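Long-range contacts in P43 (Trichuris muris, PDB 6QIX), which tethers to matrix and inhibits interleukin-13 function as the major protein secreted by this parasitic whipworm: residues Thr32-Tyr37 with Ser78-Cys83; Met62-Gly67 with Cys109-Leu114; Tyr121-Glu126 with Met324-Pro329; His156-Asp161 with Tyr171-Ser176. One frame throughout, in Å; residues are numbered along the deposited sequence. Where two conformers were deposited one is given.

How the contacts relate
Contact 3 is the buried one, about 4 Å from the chain centre to its own centre, and it joins segments nearly two hundred residues apart by a mix of sulfur, aromatic and amide-carboxylate chemistry. Contacts 2 and 4 lie at the surface and reach the same three-stranded sheet, one at strand 109-112 and the other at strand 155-160; contact 2 is wholly apolar across its segments, whereas contact 4 mixes an Ile158-Pro173 apolar pair with side chains set against backbone carbonyls. Lys113 of contact 2 is salt-bridged to Glu159 of contact 4, and Tyr121 of contact 3 packs against both. Contact 1, partly buried, stands apart without touching the others and is the richest in hydrogen bonds.

Contact 1 (Thr32-Tyr37 with Ser78-Cys83); sequences TDCLWY and SFKFRC
Thr32 meets Phe81 through two hydrogen bonds that run in opposite senses. Its backbone N donates to Phe81 O (2.9 Å) in the plane of that carbonyl, while its OG1 accepts from Phe81 N at 3.0 Å. The same hydroxyl gives its proton to Asp33 O, 2.8 Å from OG1, and this fixes its rotation. OG1 sits between the backbone N and the carbonyl carbon (chi1 60°), which turns it to the strand. Further along, Leu35 is held at both backbone polar atoms: its N donates to Phe79 O (2.8 Å), lying above that carbonyl's plane, and its O accepts from Ser78 OG (2.9 Å). Leu35 CD1 lies 4.1 Å from Phe81 CB and also reaches the Phe79 ring at CE1. Trp36 CE3 rests 3.8 Å from Ser78 CB, with its indole covered on one face by Tyr37 CD2 and its NE1 bonded to Pro71 O. On the outer side a water joins Thr32 O to Lys80 NZ, and the extended Lys80 chain passes Cys34 SG, itself in a disulfide with Cys102. Beyond this shell Arg82 makes a cation-pi contact with Trp28 and Lys80 touches Trp31. Tryptophans spaced along the chain just before an irregular segment, one of them met by an arginine of the strand, are consistent with a thrombospondin type 1 repeat.

Contact 2 (Met62-Gly67 with Cys109-Leu114); sequences MDLPHG and CTLPKL
Pro65 and Leu114 mark the closest approach of the two backbones, their CA atoms 6.6 Å apart, where the irregular segment 62-67 meets the chain that continues from strand 109-112. The Pro65 ring makes the closer contacts, although Leu64 contributes about as much surface. Pro65 CD lies 3.7 Å from Leu114 CD2, the two side chains crossing at about a right angle; Leu114 has CG anti to the carbonyl carbon (chi1 -53°), and its CD2 branch from there meets the ring. The same CD is 4.0 Å from Pro112 CG, which lies equally near Pro65 CG, and the neighbouring Lys113 O approaches CG at 3.8 Å. Two proline rings thus pack obliquely against each other. Strand 109-112 is an outer strand of a three-stranded antiparallel sheet, paired with strand 163-168, and the loop between helix 39-49 and strand 79-85 covers it here. Leu64 extends the apolar patch more loosely: its two methyls part, CD2 lying 4.5 Å from Leu111 CD2 and CD1 facing Pro112 CD. Tyr121 packs against Leu64, Leu111 and Leu114, and its OH is hydrogen-bonded to Pro112 O. Lys113 NZ forms a salt bridge with Glu159, while the Cys109-Cys74 disulfide ties the strand's start.

Contact 3 (Tyr121-Glu126 with Met324-Pro329); sequences YAFINE and MLMQLP
Gln327 NE2 is gripped by two oxygens: it donates to Glu126 OE1 at 3.0 Å, with an N-H...O angle of 158°, and also to Lys323 O four residues earlier. The contact joins two type I beta turns, Phe123 to Glu126 leading into helix 126-129 and Leu325 to Leu328 continuing from helix 315-325, and it adds a Met-aromatic pair. Glu126 OE1 lies almost in the amide plane of Gln327, whereas the amide nitrogen comes to it from well above the carboxylate plane, the two flat groups standing 88° apart. Each end has a second partner: Glu126 OE2 forms a salt bridge with Lys129, and Gln327 OE1 accepts from Gln130 NE2. This pins both planes and probably stabilises the negative charge of the carboxylate in a buried setting. Alongside, Met326 packs against Phe123 and Glu126. Its chain bends at chi2 (-73°) and again at chi3, curling it over the 123-126 turn. SD stands 5.4 Å from the centroid of the Phe123 ring, at the ring's edge, and CG is 4.0 Å from Phe123 CD1. Trp301 of helix 292-310 also touches Met326. At its root, Met326 CB lies 3.8 Å from Glu126 CB, and its methyl CE is 3.9 Å from Phe123 O.

Contact 4 (His156-Asp161 with Tyr171-Ser176); sequences HCIEKD and YEPNES
Ile158 and Lys160 reach segment 171-176 through their torsions. Ile158 holds CG1 between its backbone N and carbonyl carbon (chi1 65°) and extends CD1 onward toward Pro173, while Lys160 bends at chi2 (-56°) and chi3, which sets CE near the carbonyl oxygens of Glu175 and Ser176; NZ continues from there. Ile158 CD1 lies 3.9 Å from Pro173 CB, the two side chains sliding past each other in opposite directions, and CD1 also comes 3.7 Å from Asn174 O. Lys160 NZ makes a weak hydrogen bond to Glu175 O (3.2 Å), and CE lies 3.4 Å from Ser176 O. The segments run nearly the same way, 12° apart, yet each pairs with another strand: 155-160 forms an antiparallel hairpin with 163-168, closed by the Cys157-Cys166 disulfide, and 172-173 pairs with 180-181. The chain therefore leaves the hairpin and doubles back along the first strand, which it meets through side chains set against each other and against backbone carbonyls. Pro173 presents its ring to the backbone, with CG 3.5 Å from His156 O. The His156 ring uses CD2 at its edge to approach Tyr171 O at 3.3 Å, close to the ring plane, and the same CD2 is 4.0 Å from Glu172 CG. The Glu172 carboxylate is hydrogen-bonded through OE2 to His186 NE2. His156 also meets the ring of His315, and Tyr171 stacks on His76. Asn174 OD1 accepts from the backbone N of both Thr178 and Glu179, holding the turn that follows.

Contact 1 (Thr32-Tyr37 with Ser78-Cys83)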
# COMPACT_ATOMS: atom_id res chain seq x y z
N THR A 32 -15.30 20.38 1.42
CA THR A 32 -14.28 21.04 0.64
C THR A 32 -14.79 21.33 -0.77
O THR A 32 -15.89 20.92 -1.16
CB THR A 32 -13.03 20.18 0.51
OG1 THR A 32 -13.36 18.94 -0.14
CG2 THR A 32 -12.43 19.86 1.87
N ASP A 33 -13.98 22.04 -1.55
CA ASP A 33 -14.10 22.02 -3.00
C ASP A 33 -13.74 20.64 -3.55
O ASP A 33 -13.28 19.75 -2.82
CB ASP A 33 -13.18 23.08 -3.61
CG ASP A 33 -13.76 24.48 -3.52
OD1 ASP A 33 -12.99 25.47 -3.70
OD2 ASP A 33 -15.00 24.62 -3.29
N CYS A 34 -13.95 20.43 -4.85
CA CYS A 34 -13.45 19.21 -5.47
C CYS A 34 -11.93 19.16 -5.37
O CYS A 34 -11.25 20.12 -5.77
CB CYS A 34 -13.89 19.13 -6.94
SG CYS A 34 -15.71 18.92 -7.16
N LEU A 35 -11.40 18.07 -4.81
CA LEU A 35 -9.98 18.00 -4.47
C LEU A 35 -9.18 17.30 -5.56
O LEU A 35 -9.69 16.47 -6.30
CB LEU A 35 -9.78 17.24 -3.15
CG LEU A 35 -10.48 17.83 -1.94
CD1 LEU A 35 -10.23 16.99 -0.71
CD2 LEU A 35 -10.05 19.27 -1.68
N TRP A 36 -7.89 17.60 -5.61
CA TRP A 36 -7.04 17.02 -6.64
C TRP A 36 -5.60 16.95 -6.17
O TRP A 36 -5.24 17.41 -5.09
CB TRP A 36 -7.16 17.81 -7.97
CG TRP A 36 -6.67 17.05 -9.16
CD1 TRP A 36 -5.69 17.43 -10.03
CD2 TRP A 36 -7.11 15.77 -9.59
NE1 TRP A 36 -5.49 16.46 -10.99
CE2 TRP A 36 -6.35 15.42 -10.73
CE3 TRP A 36 -8.06 14.87 -9.12
CZ2 TRP A 36 -6.50 14.21 -11.39
CZ3 TRP A 36 -8.24 13.68 -9.81
CH2 TRP A 36 -7.46 13.36 -10.93
N TYR A 37 -4.77 16.35 -7.00
CA TYR A 37 -3.37 16.09 -6.73
C TYR A 37 -2.54 17.32 -7.03
O TYR A 37 -3.04 18.27 -7.63
CB TYR A 37 -2.93 14.89 -7.57
CG TYR A 37 -3.69 13.64 -7.17
CD1 TYR A 37 -3.26 12.85 -6.10
CD2 TYR A 37 -4.87 13.28 -7.83
CE1 TYR A 37 -3.95 11.75 -5.72
CE2 TYR A 37 -5.57 12.16 -7.46
CZ TYR A 37 -5.11 11.40 -6.38
OH TYR A 37 -5.80 10.27 -5.98
N SER A 78 -11.74 12.89 -8.88
CA SER A 78 -11.82 14.04 -8.00
C SER A 78 -13.04 13.93 -7.09
O SER A 78 -14.08 13.37 -7.46
CB SER A 78 -11.86 15.33 -8.85
OG SER A 78 -11.96 16.48 -8.04
N PHE A 79 -12.92 14.50 -5.89
CA PHE A 79 -13.95 14.30 -4.89
C PHE A 79 -13.91 15.42 -3.86
O PHE A 79 -12.88 16.05 -3.66
CB PHE A 79 -13.78 12.96 -4.16
CG PHE A 79 -12.53 12.86 -3.39
CD1 PHE A 79 -12.53 13.12 -2.02
CD2 PHE A 79 -11.33 12.51 -4.01
CE1 PHE A 79 -11.37 13.00 -1.28
CE2 PHE A 79 -10.15 12.40 -3.27
CZ PHE A 79 -10.18 12.65 -1.91
N LYS A 80 -15.07 15.68 -3.26
CA LYS A 80 -15.19 16.53 -2.09
C LYS A 80 -15.14 15.67 -0.84
O LYS A 80 -15.50 14.50 -0.87
CB LYS A 80 -16.51 17.28 -2.09
CG LYS A 80 -16.80 18.01 -3.33
CD LYS A 80 -18.10 18.81 -3.14
CE LYS A 80 -18.46 19.60 -4.37
NZ LYS A 80 -19.70 20.36 -4.12
N PHE A 81 -14.72 16.30 0.27
CA PHE A 81 -14.55 15.64 1.57
C PHE A 81 -15.11 16.53 2.67
O PHE A 81 -15.08 17.76 2.59
CB PHE A 81 -13.05 15.34 1.78
CG PHE A 81 -12.68 14.76 3.13
CD1 PHE A 81 -12.79 13.39 3.37
CD2 PHE A 81 -12.13 15.57 4.11
CE1 PHE A 81 -12.40 12.85 4.58
CE2 PHE A 81 -11.74 15.03 5.33
CZ PHE A 81 -11.88 13.68 5.56
N ARG A 82 -15.61 15.89 3.73
CA ARG A 82 -15.94 16.61 4.95
C ARG A 82 -15.63 15.72 6.13
O ARG A 82 -15.56 14.50 5.99
CB ARG A 82 -17.41 17.07 4.97
CG ARG A 82 -18.45 15.99 5.10
CD ARG A 82 -19.84 16.64 5.25
NE ARG A 82 -20.90 15.65 5.32
CZ ARG A 82 -22.17 15.92 5.62
NH1 ARG A 82 -22.54 17.18 5.87
NH2 ARG A 82 -23.07 14.94 5.65
N CYS A 83 -15.46 16.34 7.29
CA CYS A 83 -14.87 15.69 8.45
C CYS A 83 -15.64 16.07 9.71
O CYS A 83 -16.25 17.14 9.80
CB CYS A 83 -13.39 16.09 8.58
SG CYS A 83 -12.39 15.20 9.81
O HOH W 1 -18.04 22.21 -2.14

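Contact 2 (Met62-Gly67 with Cys109-Leu114)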
# COMPACT_ATOMS: atom_id res chain seq x y z
N MET A 62 5.00 9.50 -3.22
CA MET A 62 4.23 8.86 -4.27
C MET A 62 3.90 9.88 -5.34
O MET A 62 2.75 10.04 -5.76
CB MET A 62 2.97 8.19 -3.70
CG MET A 62 2.26 8.97 -2.62
SD MET A 62 0.50 8.53 -2.51
CE MET A 62 0.55 6.80 -2.94
N ASP A 63 4.91 10.60 -5.81
CA ASP A 63 4.73 11.55 -6.89
C ASP A 63 4.87 10.85 -8.24
O ASP A 63 5.31 9.70 -8.33
CB ASP A 63 5.73 12.70 -6.75
CG ASP A 63 5.44 13.59 -5.55
OD1 ASP A 63 4.26 13.61 -5.11
OD2 ASP A 63 6.37 14.25 -5.04
N LEU A 64 4.46 11.55 -9.30
CA LEU A 64 4.65 11.04 -10.64
C LEU A 64 6.14 11.05 -10.99
O LEU A 64 6.92 11.84 -10.43
CB LEU A 64 3.87 11.88 -11.64
CG LEU A 64 2.36 11.97 -11.49
CD1 LEU A 64 1.80 12.85 -12.65
CD2 LEU A 64 1.73 10.58 -11.49
N PRO A 65 6.56 10.17 -11.90
CA PRO A 65 7.99 10.09 -12.21
C PRO A 65 8.52 11.42 -12.71
O PRO A 65 7.81 12.20 -13.35
CB PRO A 65 8.08 9.00 -13.28
CG PRO A 65 6.66 8.65 -13.66
CD PRO A 65 5.79 9.09 -12.54
N HIS A 66 9.79 11.68 -12.41
CA HIS A 66 10.41 12.97 -12.66
C HIS A 66 10.04 13.49 -14.04
O HIS A 66 10.10 12.77 -15.04
CB HIS A 66 11.93 12.86 -12.54
CG HIS A 66 12.67 14.08 -13.02
ND1 HIS A 66 13.42 14.09 -14.17
CD2 HIS A 66 12.75 15.33 -12.51
CE1 HIS A 66 13.94 15.30 -14.35
NE2 HIS A 66 13.54 16.07 -13.36
N GLY A 67 9.64 14.75 -14.09
CA GLY A 67 9.35 15.41 -15.34
C GLY A 67 7.90 15.34 -15.78
O GLY A 67 7.56 15.93 -16.82
N CYS A 109 -8.53 9.81 -17.39
CA CYS A 109 -7.21 10.23 -16.96
C CYS A 109 -6.15 9.59 -17.86
O CYS A 109 -6.15 8.37 -18.06
CB CYS A 109 -6.94 9.83 -15.49
SG CYS A 109 -8.01 10.71 -14.32
N THR A 110 -5.20 10.39 -18.31
CA THR A 110 -4.01 9.88 -18.99
C THR A 110 -2.80 10.14 -18.08
O THR A 110 -2.49 11.30 -17.78
CB THR A 110 -3.81 10.57 -20.34
OG1 THR A 110 -4.96 10.32 -21.18
CG2 THR A 110 -2.55 10.01 -20.98
N LEU A 111 -2.12 9.07 -17.69
CA LEU A 111 -1.03 9.11 -16.73
C LEU A 111 0.17 8.33 -17.25
O LEU A 111 0.02 7.40 -18.04
CB LEU A 111 -1.47 8.51 -15.38
CG LEU A 111 -2.54 9.29 -14.64
CD1 LEU A 111 -3.21 8.48 -13.54
CD2 LEU A 111 -1.89 10.54 -14.10
N PRO A 112 1.39 8.70 -16.82
CA PRO A 112 2.57 7.93 -17.23
C PRO A 112 2.63 6.58 -16.54
O PRO A 112 2.12 6.39 -15.42
CB PRO A 112 3.75 8.81 -16.78
CG PRO A 112 3.22 9.51 -15.56
CD PRO A 112 1.73 9.81 -15.90
N LYS A 113 3.30 5.64 -17.20
CA LYS A 113 3.65 4.39 -16.52
C LYS A 113 4.63 4.68 -15.39
O LYS A 113 5.53 5.50 -15.55
CB LYS A 113 4.25 3.39 -17.49
CG LYS A 113 3.25 2.99 -18.57
CD LYS A 113 3.92 2.41 -19.80
CE LYS A 113 4.64 1.13 -19.47
NZ LYS A 113 4.78 0.30 -20.67
N LEU A 114 4.48 3.97 -14.25
CA LEU A 114 5.40 4.11 -13.11
C LEU A 114 6.56 3.13 -13.24
O LEU A 114 6.36 1.98 -13.66
CB LEU A 114 4.66 3.85 -11.78
CG LEU A 114 3.41 4.71 -11.60
CD1 LEU A 114 2.59 4.30 -10.38
CD2 LEU A 114 3.81 6.16 -11.56

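Contact 3 (Tyr121-Glu126 with Met324-Pro329)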
# COMPACT_ATOMS: atom_id res chain seq x y z
N TYR A 121 -1.41 2.79 -10.26
CA TYR A 121 -2.06 3.81 -9.43
C TYR A 121 -3.05 3.24 -8.43
O TYR A 121 -3.36 3.90 -7.42
CB TYR A 121 -2.73 4.81 -10.34
CG TYR A 121 -1.70 5.54 -11.16
CD1 TYR A 121 -1.05 6.63 -10.63
CD2 TYR A 121 -1.33 5.11 -12.42
CE1 TYR A 121 -0.11 7.31 -11.31
CE2 TYR A 121 -0.36 5.82 -13.17
CZ TYR A 121 0.24 6.92 -12.60
OH TYR A 121 1.20 7.62 -13.26
N ALA A 122 -3.55 2.04 -8.65
CA ALA A 122 -4.50 1.47 -7.70
C ALA A 122 -3.87 0.95 -6.42
O ALA A 122 -4.60 0.78 -5.42
CB ALA A 122 -5.28 0.30 -8.33
N PHE A 123 -2.58 0.67 -6.41
CA PHE A 123 -2.01 0.04 -5.21
C PHE A 123 -0.80 0.79 -4.65
O PHE A 123 -0.27 0.36 -3.61
CB PHE A 123 -1.64 -1.43 -5.49
CG PHE A 123 -0.85 -1.64 -6.75
CD1 PHE A 123 0.53 -1.55 -6.72
CD2 PHE A 123 -1.49 -1.92 -7.95
CE1 PHE A 123 1.27 -1.71 -7.85
CE2 PHE A 123 -0.76 -2.09 -9.10
CZ PHE A 123 0.63 -2.00 -9.05
N ILE A 124 -0.37 1.90 -5.28
CA ILE A 124 0.74 2.65 -4.68
C ILE A 124 0.39 3.15 -3.28
O ILE A 124 1.29 3.38 -2.44
CB ILE A 124 1.18 3.82 -5.59
CG1 ILE A 124 0.02 4.76 -5.89
CG2 ILE A 124 1.80 3.28 -6.85
CD1 ILE A 124 0.35 5.80 -6.92
N ASN A 125 -0.89 3.32 -2.98
CA ASN A 125 -1.25 3.87 -1.67
C ASN A 125 -0.88 2.94 -0.53
O ASN A 125 -0.86 3.40 0.62
CB ASN A 125 -2.73 4.24 -1.63
CG ASN A 125 -3.68 3.04 -1.73
OD1 ASN A 125 -3.29 1.89 -1.99
ND2 ASN A 125 -4.97 3.33 -1.54
N GLU A 126 -0.57 1.67 -0.81
CA GLU A 126 -0.18 0.76 0.26
C GLU A 126 1.04 1.26 1.01
O GLU A 126 1.23 0.94 2.19
CB GLU A 126 0.08 -0.64 -0.31
CG GLU A 126 -1.14 -1.39 -0.81
CD GLU A 126 -2.14 -1.83 0.28
OE1 GLU A 126 -1.75 -2.01 1.46
OE2 GLU A 126 -3.35 -2.02 -0.10
N MET A 324 -1.26 -7.55 -2.63
CA MET A 324 -0.58 -8.54 -1.79
C MET A 324 0.94 -8.39 -1.91
O MET A 324 1.66 -8.38 -0.89
CB MET A 324 -1.03 -9.96 -2.19
CG MET A 324 -2.53 -10.25 -2.04
SD MET A 324 -3.03 -11.91 -2.62
CE MET A 324 -2.39 -12.96 -1.31
N LEU A 325 1.44 -8.23 -3.13
CA LEU A 325 2.89 -8.10 -3.35
C LEU A 325 3.44 -6.87 -2.63
O LEU A 325 4.58 -6.88 -2.13
CB LEU A 325 3.17 -8.07 -4.86
CG LEU A 325 4.53 -8.48 -5.38
CD1 LEU A 325 4.85 -9.91 -4.99
CD2 LEU A 325 4.57 -8.34 -6.90
N MET A 326 2.64 -5.79 -2.55
CA MET A 326 3.08 -4.62 -1.79
C MET A 326 3.35 -4.93 -0.32
O MET A 326 3.94 -4.08 0.36
CB MET A 326 2.06 -3.46 -1.87
CG MET A 326 2.05 -2.83 -3.25
SD MET A 326 3.35 -1.84 -3.73
CE MET A 326 3.31 -0.54 -2.51
N GLN A 327 2.85 -6.05 0.20
CA GLN A 327 3.03 -6.37 1.62
C GLN A 327 4.36 -7.03 1.89
O GLN A 327 4.72 -7.21 3.06
CB GLN A 327 1.92 -7.30 2.12
CG GLN A 327 0.54 -6.84 1.80
CD GLN A 327 0.26 -5.44 2.21
OE1 GLN A 327 0.61 -5.01 3.31
NE2 GLN A 327 -0.43 -4.71 1.33
N LEU A 328 5.13 -7.37 0.86
CA LEU A 328 6.45 -7.94 1.12
C LEU A 328 7.33 -6.93 1.86
O LEU A 328 7.21 -5.72 1.66
CB LEU A 328 7.12 -8.37 -0.17
CG LEU A 328 6.53 -9.67 -0.73
CD1 LEU A 328 7.14 -9.92 -2.11
CD2 LEU A 328 6.79 -10.89 0.18
N PRO A 329 8.27 -7.40 2.65
CA PRO A 329 9.20 -6.48 3.32
C PRO A 329 10.02 -5.68 2.33
O PRO A 329 10.55 -6.22 1.37
CB PRO A 329 10.09 -7.43 4.14
CG PRO A 329 9.29 -8.73 4.28
CD PRO A 329 8.50 -8.82 3.00

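Contact 4 (His156-Asp161 with Tyr171-Ser176)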
# COMPACT_ATOMS: atom_id res chain seq x y z
N HIS A 156 -8.79 2.45 -11.53
CA HIS A 156 -8.90 1.34 -12.48
C HIS A 156 -8.20 1.79 -13.76
O HIS A 156 -8.68 2.69 -14.45
CB HIS A 156 -10.37 0.99 -12.75
CG HIS A 156 -11.18 0.75 -11.50
ND1 HIS A 156 -10.91 -0.27 -10.61
CD2 HIS A 156 -12.25 1.41 -10.99
CE1 HIS A 156 -11.79 -0.24 -9.62
NE2 HIS A 156 -12.61 0.77 -9.83
N CYS A 157 -7.06 1.17 -14.06
CA CYS A 157 -6.19 1.62 -15.15
C CYS A 157 -5.96 0.51 -16.15
O CYS A 157 -5.79 -0.65 -15.77
CB CYS A 157 -4.82 2.09 -14.64
SG CYS A 157 -4.85 3.38 -13.42
N ILE A 158 -5.90 0.89 -17.43
CA ILE A 158 -5.41 0.01 -18.48
C ILE A 158 -4.26 0.73 -19.17
O ILE A 158 -4.15 1.95 -19.13
CB ILE A 158 -6.49 -0.39 -19.51
CG1 ILE A 158 -6.96 0.85 -20.28
CG2 ILE A 158 -7.65 -1.04 -18.79
CD1 ILE A 158 -7.92 0.55 -21.43
N GLU A 159 -3.40 -0.04 -19.80
CA GLU A 159 -2.27 0.51 -20.56
C GLU A 159 -2.65 0.63 -22.04
O GLU A 159 -3.16 -0.31 -22.62
CB GLU A 159 -1.06 -0.39 -20.40
CG GLU A 159 0.21 0.19 -21.02
CD GLU A 159 1.41 -0.73 -20.89
OE1 GLU A 159 1.46 -1.49 -19.89
OE2 GLU A 159 2.29 -0.68 -21.79
N LYS A 160 -2.40 1.80 -22.63
CA LYS A 160 -2.62 2.02 -24.05
C LYS A 160 -1.44 2.83 -24.60
O LYS A 160 -1.19 3.95 -24.13
CB LYS A 160 -3.91 2.79 -24.30
CG LYS A 160 -5.19 2.02 -23.95
CD LYS A 160 -5.31 0.67 -24.66
CE LYS A 160 -6.66 0.48 -25.30
NZ LYS A 160 -6.71 -0.73 -26.18
N ASP A 161 -0.73 2.23 -25.55
CA ASP A 161 0.34 2.84 -26.33
C ASP A 161 1.33 3.59 -25.44
O ASP A 161 1.68 4.74 -25.69
CB ASP A 161 -0.22 3.75 -27.43
CG ASP A 161 0.85 4.13 -28.45
OD1 ASP A 161 1.77 3.32 -28.69
OD2 ASP A 161 0.77 5.25 -29.00
N TYR A 171 -16.66 3.70 -12.26
CA TYR A 171 -16.29 3.89 -13.65
C TYR A 171 -14.98 3.19 -13.94
O TYR A 171 -14.07 3.19 -13.11
CB TYR A 171 -16.20 5.41 -13.99
CG TYR A 171 -17.58 6.04 -14.03
CD1 TYR A 171 -18.26 6.19 -15.23
CD2 TYR A 171 -18.20 6.47 -12.88
CE1 TYR A 171 -19.51 6.70 -15.26
CE2 TYR A 171 -19.46 7.00 -12.91
CZ TYR A 171 -20.11 7.11 -14.10
OH TYR A 171 -21.38 7.66 -14.18
N GLU A 172 -14.88 2.62 -15.16
CA GLU A 172 -13.71 1.93 -15.65
C GLU A 172 -13.46 2.33 -17.09
O GLU A 172 -14.39 2.74 -17.80
CB GLU A 172 -13.91 0.40 -15.57
CG GLU A 172 -14.23 -0.06 -14.13
CD GLU A 172 -14.43 -1.55 -13.94
OE1 GLU A 172 -14.28 -2.32 -14.93
OE2 GLU A 172 -14.72 -1.95 -12.76
N PRO A 173 -12.22 2.22 -17.56
CA PRO A 173 -11.96 2.56 -18.98
C PRO A 173 -12.76 1.66 -19.89
O PRO A 173 -12.95 0.47 -19.61
CB PRO A 173 -10.46 2.34 -19.13
CG PRO A 173 -9.93 2.41 -17.68
CD PRO A 173 -11.01 1.76 -16.89
N ASN A 174 -13.28 2.25 -20.98
CA ASN A 174 -13.79 1.41 -22.05
C ASN A 174 -12.62 0.67 -22.70
O ASN A 174 -11.45 0.89 -22.38
CB ASN A 174 -14.59 2.21 -23.09
CG ASN A 174 -13.79 3.30 -23.79
OD1 ASN A 174 -12.58 3.48 -23.62
ND2 ASN A 174 -14.53 4.05 -24.63
N GLU A 175 -12.95 -0.22 -23.63
CA GLU A 175 -11.93 -1.10 -24.16
C GLU A 175 -10.82 -0.31 -24.85
O GLU A 175 -9.65 -0.73 -24.80
CB GLU A 175 -12.56 -2.11 -25.12
CG GLU A 175 -11.72 -3.31 -25.34
CD GLU A 175 -12.37 -4.32 -26.25
OE1 GLU A 175 -13.64 -4.44 -26.25
OE2 GLU A 175 -11.60 -4.97 -26.98
N SER A 176 -11.16 0.82 -25.48
CA SER A 176 -10.18 1.62 -26.22
C SER A 176 -9.45 2.64 -25.36
O SER A 176 -8.52 3.31 -25.87
CB SER A 176 -10.84 2.35 -27.40
OG SER A 176 -11.81 3.31 -26.97